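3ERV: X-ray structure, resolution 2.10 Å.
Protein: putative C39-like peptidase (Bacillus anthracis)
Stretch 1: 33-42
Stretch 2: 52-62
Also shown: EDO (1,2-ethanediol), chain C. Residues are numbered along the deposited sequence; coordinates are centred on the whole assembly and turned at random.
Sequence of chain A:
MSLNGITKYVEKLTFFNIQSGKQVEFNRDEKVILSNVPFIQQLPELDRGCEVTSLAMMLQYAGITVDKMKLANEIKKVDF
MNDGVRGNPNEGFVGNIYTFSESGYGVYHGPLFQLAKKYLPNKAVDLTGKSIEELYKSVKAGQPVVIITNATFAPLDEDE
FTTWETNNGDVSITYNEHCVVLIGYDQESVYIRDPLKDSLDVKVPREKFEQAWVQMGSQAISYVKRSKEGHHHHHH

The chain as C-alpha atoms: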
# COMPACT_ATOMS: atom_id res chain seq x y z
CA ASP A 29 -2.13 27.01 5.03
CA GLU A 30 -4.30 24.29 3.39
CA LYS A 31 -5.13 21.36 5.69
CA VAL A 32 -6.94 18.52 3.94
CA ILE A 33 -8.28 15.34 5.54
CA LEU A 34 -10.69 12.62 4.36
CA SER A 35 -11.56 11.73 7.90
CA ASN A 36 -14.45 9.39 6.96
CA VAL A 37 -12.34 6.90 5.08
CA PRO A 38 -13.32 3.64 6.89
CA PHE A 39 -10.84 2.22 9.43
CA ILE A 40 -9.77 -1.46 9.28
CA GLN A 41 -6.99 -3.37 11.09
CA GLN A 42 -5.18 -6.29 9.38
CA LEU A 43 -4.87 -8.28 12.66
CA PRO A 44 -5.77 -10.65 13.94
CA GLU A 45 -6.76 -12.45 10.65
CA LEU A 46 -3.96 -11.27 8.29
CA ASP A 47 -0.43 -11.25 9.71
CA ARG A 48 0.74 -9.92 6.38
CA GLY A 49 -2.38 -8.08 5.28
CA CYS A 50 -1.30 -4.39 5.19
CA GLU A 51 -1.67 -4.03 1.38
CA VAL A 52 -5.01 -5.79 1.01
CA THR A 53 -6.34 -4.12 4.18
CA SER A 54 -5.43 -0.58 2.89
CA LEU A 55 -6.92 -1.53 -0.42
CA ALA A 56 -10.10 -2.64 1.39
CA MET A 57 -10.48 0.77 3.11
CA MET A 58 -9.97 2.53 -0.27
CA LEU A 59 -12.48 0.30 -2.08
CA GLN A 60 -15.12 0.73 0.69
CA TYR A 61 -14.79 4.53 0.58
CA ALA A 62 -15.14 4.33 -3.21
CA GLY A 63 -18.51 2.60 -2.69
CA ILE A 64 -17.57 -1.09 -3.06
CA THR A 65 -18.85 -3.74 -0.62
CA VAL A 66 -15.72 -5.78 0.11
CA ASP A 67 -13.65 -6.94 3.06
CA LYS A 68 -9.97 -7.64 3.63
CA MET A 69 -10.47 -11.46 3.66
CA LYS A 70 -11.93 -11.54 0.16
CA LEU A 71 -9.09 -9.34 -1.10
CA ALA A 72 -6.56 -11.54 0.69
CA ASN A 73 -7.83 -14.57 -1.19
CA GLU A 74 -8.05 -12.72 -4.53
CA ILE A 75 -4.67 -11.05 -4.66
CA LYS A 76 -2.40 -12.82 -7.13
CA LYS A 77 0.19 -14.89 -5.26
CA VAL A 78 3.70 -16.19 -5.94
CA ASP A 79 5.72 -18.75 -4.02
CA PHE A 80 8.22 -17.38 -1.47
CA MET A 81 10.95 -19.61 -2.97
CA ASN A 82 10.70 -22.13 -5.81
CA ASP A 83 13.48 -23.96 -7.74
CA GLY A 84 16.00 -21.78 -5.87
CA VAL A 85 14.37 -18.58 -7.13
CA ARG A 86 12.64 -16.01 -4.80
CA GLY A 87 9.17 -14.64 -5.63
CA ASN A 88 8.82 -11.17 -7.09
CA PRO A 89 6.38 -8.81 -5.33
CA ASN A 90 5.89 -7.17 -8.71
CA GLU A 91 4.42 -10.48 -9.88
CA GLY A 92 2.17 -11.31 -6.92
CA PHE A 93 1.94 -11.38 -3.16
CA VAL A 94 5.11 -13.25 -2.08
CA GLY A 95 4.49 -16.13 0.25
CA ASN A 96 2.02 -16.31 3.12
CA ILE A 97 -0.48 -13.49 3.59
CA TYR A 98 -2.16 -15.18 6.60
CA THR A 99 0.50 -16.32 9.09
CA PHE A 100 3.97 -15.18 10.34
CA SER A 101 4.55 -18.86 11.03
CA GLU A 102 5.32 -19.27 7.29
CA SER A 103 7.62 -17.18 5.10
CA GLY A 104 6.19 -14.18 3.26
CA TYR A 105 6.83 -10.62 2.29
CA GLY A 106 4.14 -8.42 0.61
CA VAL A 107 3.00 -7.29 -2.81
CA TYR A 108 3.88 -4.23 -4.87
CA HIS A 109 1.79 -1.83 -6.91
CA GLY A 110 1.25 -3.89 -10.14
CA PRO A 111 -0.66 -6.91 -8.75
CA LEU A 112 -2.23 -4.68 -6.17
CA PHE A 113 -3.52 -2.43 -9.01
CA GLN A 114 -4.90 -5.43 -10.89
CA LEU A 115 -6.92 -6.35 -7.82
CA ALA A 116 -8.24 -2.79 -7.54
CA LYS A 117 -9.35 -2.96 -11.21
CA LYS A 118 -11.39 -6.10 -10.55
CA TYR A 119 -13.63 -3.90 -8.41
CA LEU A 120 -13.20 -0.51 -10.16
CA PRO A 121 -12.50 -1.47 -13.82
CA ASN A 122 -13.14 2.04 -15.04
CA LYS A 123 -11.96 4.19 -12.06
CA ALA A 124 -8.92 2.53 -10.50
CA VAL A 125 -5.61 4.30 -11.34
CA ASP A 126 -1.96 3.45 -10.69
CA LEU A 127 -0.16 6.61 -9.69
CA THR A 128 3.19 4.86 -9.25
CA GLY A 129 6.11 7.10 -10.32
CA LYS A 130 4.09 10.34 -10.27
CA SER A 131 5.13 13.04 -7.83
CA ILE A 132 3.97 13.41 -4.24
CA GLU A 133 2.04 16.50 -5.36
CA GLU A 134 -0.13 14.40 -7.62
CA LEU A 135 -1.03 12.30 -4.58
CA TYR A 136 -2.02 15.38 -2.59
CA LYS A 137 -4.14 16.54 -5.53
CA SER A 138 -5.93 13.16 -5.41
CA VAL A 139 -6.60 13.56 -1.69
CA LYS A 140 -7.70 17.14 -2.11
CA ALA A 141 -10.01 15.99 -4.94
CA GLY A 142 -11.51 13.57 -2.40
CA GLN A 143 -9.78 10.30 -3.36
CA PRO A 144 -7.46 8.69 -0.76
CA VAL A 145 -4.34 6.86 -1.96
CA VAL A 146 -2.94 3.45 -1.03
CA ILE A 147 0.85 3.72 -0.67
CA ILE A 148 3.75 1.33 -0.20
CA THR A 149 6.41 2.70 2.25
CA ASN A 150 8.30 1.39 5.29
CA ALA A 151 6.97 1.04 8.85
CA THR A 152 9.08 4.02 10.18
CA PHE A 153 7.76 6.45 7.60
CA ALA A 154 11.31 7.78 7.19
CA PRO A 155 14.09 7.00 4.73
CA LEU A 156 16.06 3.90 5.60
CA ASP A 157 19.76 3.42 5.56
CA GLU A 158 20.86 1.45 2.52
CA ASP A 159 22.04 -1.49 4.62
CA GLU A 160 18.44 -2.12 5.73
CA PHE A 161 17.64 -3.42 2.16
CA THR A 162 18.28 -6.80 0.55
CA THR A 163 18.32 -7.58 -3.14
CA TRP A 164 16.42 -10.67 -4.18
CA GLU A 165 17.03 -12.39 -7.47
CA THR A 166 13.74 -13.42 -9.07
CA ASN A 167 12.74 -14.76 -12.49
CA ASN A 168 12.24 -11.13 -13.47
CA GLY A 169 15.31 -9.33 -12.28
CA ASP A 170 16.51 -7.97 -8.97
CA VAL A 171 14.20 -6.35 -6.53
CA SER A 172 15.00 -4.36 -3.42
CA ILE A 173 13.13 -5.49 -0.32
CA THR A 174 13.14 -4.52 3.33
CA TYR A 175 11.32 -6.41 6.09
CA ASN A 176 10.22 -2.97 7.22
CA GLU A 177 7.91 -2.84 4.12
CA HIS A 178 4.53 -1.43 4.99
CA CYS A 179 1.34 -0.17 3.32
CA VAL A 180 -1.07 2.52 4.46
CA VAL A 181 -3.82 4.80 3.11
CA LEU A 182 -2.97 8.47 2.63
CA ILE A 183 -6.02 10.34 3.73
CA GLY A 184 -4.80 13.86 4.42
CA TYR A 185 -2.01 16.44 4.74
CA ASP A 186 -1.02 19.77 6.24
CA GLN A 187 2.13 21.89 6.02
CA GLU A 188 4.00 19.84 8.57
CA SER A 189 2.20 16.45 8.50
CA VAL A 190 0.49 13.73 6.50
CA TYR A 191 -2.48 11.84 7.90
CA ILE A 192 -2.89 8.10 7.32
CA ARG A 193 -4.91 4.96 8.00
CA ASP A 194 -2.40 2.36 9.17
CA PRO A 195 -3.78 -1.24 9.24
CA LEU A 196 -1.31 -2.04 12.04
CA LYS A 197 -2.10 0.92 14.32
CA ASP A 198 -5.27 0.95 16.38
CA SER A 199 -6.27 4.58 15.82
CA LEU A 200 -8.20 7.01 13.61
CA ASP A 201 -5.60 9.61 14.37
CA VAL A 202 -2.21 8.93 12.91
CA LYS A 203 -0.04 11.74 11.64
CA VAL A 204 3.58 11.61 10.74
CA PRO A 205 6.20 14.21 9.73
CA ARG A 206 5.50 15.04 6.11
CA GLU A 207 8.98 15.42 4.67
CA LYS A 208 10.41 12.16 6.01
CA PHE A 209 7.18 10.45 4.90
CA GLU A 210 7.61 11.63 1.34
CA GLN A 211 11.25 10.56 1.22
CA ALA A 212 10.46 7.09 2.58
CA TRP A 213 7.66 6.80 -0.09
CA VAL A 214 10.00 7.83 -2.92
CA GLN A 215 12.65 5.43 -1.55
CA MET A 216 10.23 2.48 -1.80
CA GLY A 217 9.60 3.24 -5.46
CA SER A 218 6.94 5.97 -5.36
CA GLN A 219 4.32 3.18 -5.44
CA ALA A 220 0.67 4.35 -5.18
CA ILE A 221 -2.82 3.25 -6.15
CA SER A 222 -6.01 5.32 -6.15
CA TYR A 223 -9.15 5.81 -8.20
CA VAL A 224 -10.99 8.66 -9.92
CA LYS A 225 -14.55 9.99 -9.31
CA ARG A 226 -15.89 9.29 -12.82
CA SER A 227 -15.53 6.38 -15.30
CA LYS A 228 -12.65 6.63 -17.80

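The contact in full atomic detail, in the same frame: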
# COMPACT_ATOMS: atom_id res chain seq x y z
N ILE A 33 -8.14 16.69 5.02
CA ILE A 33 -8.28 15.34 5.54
C ILE A 33 -9.62 14.67 5.21
O ILE A 33 -10.68 15.26 5.39
CB ILE A 33 -8.05 15.27 7.05
CG1 ILE A 33 -8.15 13.82 7.51
CG2 ILE A 33 -9.06 16.17 7.79
CD1 ILE A 33 -7.10 13.47 8.50
N LEU A 34 -9.53 13.43 4.72
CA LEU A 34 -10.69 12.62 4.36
C LEU A 34 -10.94 11.74 5.57
O LEU A 34 -10.63 10.52 5.57
CB LEU A 34 -10.37 11.79 3.11
CG LEU A 34 -9.97 12.56 1.84
CD1 LEU A 34 -9.54 11.58 0.78
CD2 LEU A 34 -11.10 13.47 1.28
N SER A 35 -11.52 12.35 6.59
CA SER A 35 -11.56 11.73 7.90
C SER A 35 -12.63 10.63 7.97
O SER A 35 -12.67 9.89 8.94
CB SER A 35 -11.78 12.81 8.96
OG SER A 35 -12.99 13.51 8.73
N ASN A 36 -13.45 10.48 6.93
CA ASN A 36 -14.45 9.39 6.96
C ASN A 36 -14.13 8.16 6.12
O ASN A 36 -15.00 7.27 5.89
CB ASN A 36 -15.89 9.90 6.74
CG ASN A 36 -16.42 10.61 7.98
OD1 ASN A 36 -15.75 10.60 9.04
ND2 ASN A 36 -17.64 11.18 7.89
N VAL A 37 -12.89 8.12 5.66
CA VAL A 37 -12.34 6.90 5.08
C VAL A 37 -12.48 5.84 6.19
O VAL A 37 -12.04 6.06 7.32
CB VAL A 37 -10.82 7.11 4.65
CG1 VAL A 37 -10.11 5.75 4.33
CG2 VAL A 37 -10.73 8.14 3.50
N PRO A 38 -13.09 4.69 5.87
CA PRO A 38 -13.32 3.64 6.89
C PRO A 38 -12.00 3.13 7.51
O PRO A 38 -10.97 3.19 6.88
CB PRO A 38 -14.01 2.50 6.09
CG PRO A 38 -14.58 3.12 4.93
CD PRO A 38 -13.75 4.39 4.58
N PHE A 39 -12.04 2.66 8.75
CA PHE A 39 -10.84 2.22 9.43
C PHE A 39 -10.94 0.72 9.60
O PHE A 39 -11.92 0.22 10.15
CB PHE A 39 -10.68 2.99 10.78
CG PHE A 39 -9.74 2.32 11.78
CD1 PHE A 39 -8.40 2.55 11.74
CD2 PHE A 39 -10.25 1.47 12.77
CE1 PHE A 39 -7.54 1.91 12.68
CE2 PHE A 39 -9.41 0.84 13.70
CZ PHE A 39 -8.05 1.06 13.65
N ILE A 40 -9.93 0.00 9.10
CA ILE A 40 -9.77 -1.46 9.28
C ILE A 40 -8.34 -1.81 9.77
O ILE A 40 -7.35 -1.17 9.40
CB ILE A 40 -10.06 -2.23 7.96
CG1 ILE A 40 -11.35 -1.69 7.31
CG2 ILE A 40 -10.22 -3.76 8.25
CD1 ILE A 40 -11.62 -2.20 5.88
N GLN A 41 -8.25 -2.85 10.60
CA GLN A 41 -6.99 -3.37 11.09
C GLN A 41 -6.73 -4.70 10.38
O GLN A 41 -7.68 -5.45 10.21
CB GLN A 41 -7.09 -3.59 12.61
CG GLN A 41 -7.03 -2.27 13.43
CD GLN A 41 -5.72 -1.48 13.20
OE1 GLN A 41 -4.76 -1.59 14.00
NE2 GLN A 41 -5.67 -0.66 12.11
N GLN A 42 -5.48 -4.99 10.00
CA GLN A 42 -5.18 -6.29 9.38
C GLN A 42 -5.28 -7.45 10.39
O GLN A 42 -5.76 -8.54 10.03
CB GLN A 42 -3.81 -6.29 8.68
CG GLN A 42 -2.57 -6.08 9.61
CD GLN A 42 -1.30 -5.80 8.80
OE1 GLN A 42 -1.16 -4.76 8.20
NE2 GLN A 42 -0.38 -6.75 8.78
N VAL A 52 -3.61 -5.51 1.32
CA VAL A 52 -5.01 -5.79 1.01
C VAL A 52 -5.96 -5.05 1.98
O VAL A 52 -7.10 -4.75 1.63
CB VAL A 52 -5.35 -7.31 0.95
CG1 VAL A 52 -4.54 -8.04 -0.17
CG2 VAL A 52 -5.21 -8.04 2.33
N THR A 53 -5.49 -4.81 3.20
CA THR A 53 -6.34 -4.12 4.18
C THR A 53 -6.50 -2.63 3.83
O THR A 53 -7.61 -2.10 3.95
CB THR A 53 -5.84 -4.33 5.64
OG1 THR A 53 -5.79 -5.73 5.93
CG2 THR A 53 -6.78 -3.68 6.64
N SER A 54 -5.39 -1.97 3.42
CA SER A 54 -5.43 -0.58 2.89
C SER A 54 -6.29 -0.47 1.62
O SER A 54 -7.08 0.49 1.43
CB SER A 54 -4.01 -0.09 2.56
OG SER A 54 -3.15 -0.02 3.72
N LEU A 55 -6.11 -1.44 0.74
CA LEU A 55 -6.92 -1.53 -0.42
C LEU A 55 -8.40 -1.68 -0.05
O LEU A 55 -9.23 -1.03 -0.65
CB LEU A 55 -6.46 -2.67 -1.36
CG LEU A 55 -7.30 -2.68 -2.67
CD1 LEU A 55 -7.08 -1.38 -3.49
CD2 LEU A 55 -7.00 -3.96 -3.53
N ALA A 56 -8.72 -2.51 0.95
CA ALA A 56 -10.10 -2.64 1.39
C ALA A 56 -10.75 -1.32 1.85
O ALA A 56 -11.84 -0.93 1.38
CB ALA A 56 -10.24 -3.78 2.47
N MET A 57 -10.05 -0.57 2.69
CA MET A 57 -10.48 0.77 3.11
C MET A 57 -10.74 1.70 1.91
O MET A 57 -11.76 2.44 1.88
CB MET A 57 -9.42 1.43 4.03
CG MET A 57 -9.36 0.88 5.49
SD MET A 57 -8.15 1.71 6.64
CE MET A 57 -6.69 0.68 6.44
N MET A 58 -9.83 1.70 0.94
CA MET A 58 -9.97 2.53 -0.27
C MET A 58 -11.19 2.13 -1.06
O MET A 58 -12.02 3.00 -1.43
CB MET A 58 -8.71 2.40 -1.17
CG MET A 58 -8.54 3.44 -2.39
SD MET A 58 -7.51 2.91 -3.82
CE MET A 58 -8.75 1.83 -4.59
N LEU A 59 -11.32 0.83 -1.33
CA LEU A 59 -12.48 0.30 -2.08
C LEU A 59 -13.84 0.59 -1.41
O LEU A 59 -14.80 1.00 -2.08
CB LEU A 59 -12.32 -1.22 -2.27
CG LEU A 59 -11.24 -1.59 -3.33
CD1 LEU A 59 -11.13 -3.11 -3.50
CD2 LEU A 59 -11.58 -0.92 -4.66
N GLN A 60 -13.94 0.34 -0.10
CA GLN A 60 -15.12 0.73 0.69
C GLN A 60 -15.49 2.20 0.54
O GLN A 60 -16.66 2.52 0.27
CB GLN A 60 -14.92 0.40 2.19
CG GLN A 60 -14.95 -1.06 2.42
CD GLN A 60 -14.70 -1.43 3.87
OE1 GLN A 60 -14.63 -0.56 4.75
NE2 GLN A 60 -14.58 -2.76 4.12
N TYR A 61 -14.52 3.09 0.74
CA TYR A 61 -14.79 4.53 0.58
C TYR A 61 -15.24 4.86 -0.85
O TYR A 61 -16.05 5.74 -1.05
CB TYR A 61 -13.54 5.34 0.84
CG TYR A 61 -13.76 6.80 1.10
CD1 TYR A 61 -14.54 7.22 2.18
CD2 TYR A 61 -13.16 7.77 0.28
CE1 TYR A 61 -14.67 8.58 2.47
CE2 TYR A 61 -13.32 9.13 0.53
CZ TYR A 61 -14.06 9.52 1.62
OH TYR A 61 -14.19 10.84 1.87
N ALA A 62 -14.69 4.16 -1.82
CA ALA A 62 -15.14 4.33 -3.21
C ALA A 62 -16.55 3.76 -3.47
O ALA A 62 -17.07 3.92 -4.57
CB ALA A 62 -14.12 3.71 -4.16
C1 EDO C . -13.63 7.55 11.17
O1 EDO C . -14.35 8.78 10.97
C2 EDO C . -13.67 6.66 9.92
O2 EDO C . -14.57 5.56 10.07
O HOH W 1 -14.08 11.86 4.38

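An irregular segment, residues 33-42, lies along one side of a helix that enters from before Val-52, and together they bury 588 Å² of surface. The chain direction of the segment runs against that of the helix: Val-37 sits beside Tyr-61, Pro-38 beside Met-57 and Gln-42 beside Thr-53, with CA-CA distances of 5.5 to 5.8 Å. Thr-53, Ala-56, Met-57, Gln-60 and Tyr-61, a set that recurs every three or four residues, supply the face that meets the segment, whereas Ser-54 and Met-58 point away.

At the Leu-34 end of the segment a type I turn from Leu-34 to Val-37, closed by Val-37 N to Leu-34 O at 3.3 Å, packs against Tyr-61. The t rotamer of Tyr-61 (chi1 -163°) carries its ring out to this turn. Val-37, also t, sets CG2 over one ring face, 3.8 Å from the Tyr-61 ring centroid and 1° off the normal, a nearly ideal CH-pi contact. Pro-38 CD lies 3.8 Å from Tyr-61 CD1, and Leu-34 CD2 reaches to 4.1 Å from Tyr-61 OH. The hydroxyl keeps a polar partner: water 1 lies 2.7 Å from Tyr-61 OH and accepts from Asn-36 N at 3.0 Å, bridging turn and helix.

Met-57 fills the middle. With chi1 m and chi2 t, its side chain extends alongside the backbone of Pro-38 to Ile-40; Met-57 CG comes within 3.1 Å of Pro-38 O, a tight fit. The chi3 of -92° falls between wells. Met-57 SD accepts a weak hydrogen bond from Ile-40 N (3.5 Å, 159°), fitting for sulfur, a large and poorly polar acceptor. It is the only direct hydrogen bond between the stretches.

Ile-40 points toward the helix, while its neighbours Phe-39 and Gln-41 point away, the alternation expected of extended backbone. Its m, t conformation lays CG1 3.7 Å from Met-57 CG and sends CD1 to 4.0 Å from Ala-56 CB, a methyl-to-methyl contact, and to 3.5 Å from Gln-60 NE2. Ile-40 CG2 meets Thr-53 CG2 at 3.8 Å. The m rotamer of Thr-53 thus offers its methyl to Ile-40, while its OG1, 3.4 Å from Gln-42 CB, is hydrogen-bonded elsewhere in the structure. Gln-60, extended through chi2, brings OE1 to 3.4 Å from Pro-38 CB. Gln-41 folds back, m at both chi1 and chi2, so that its NE2 donates to Ile-40 O at 3.2 Å.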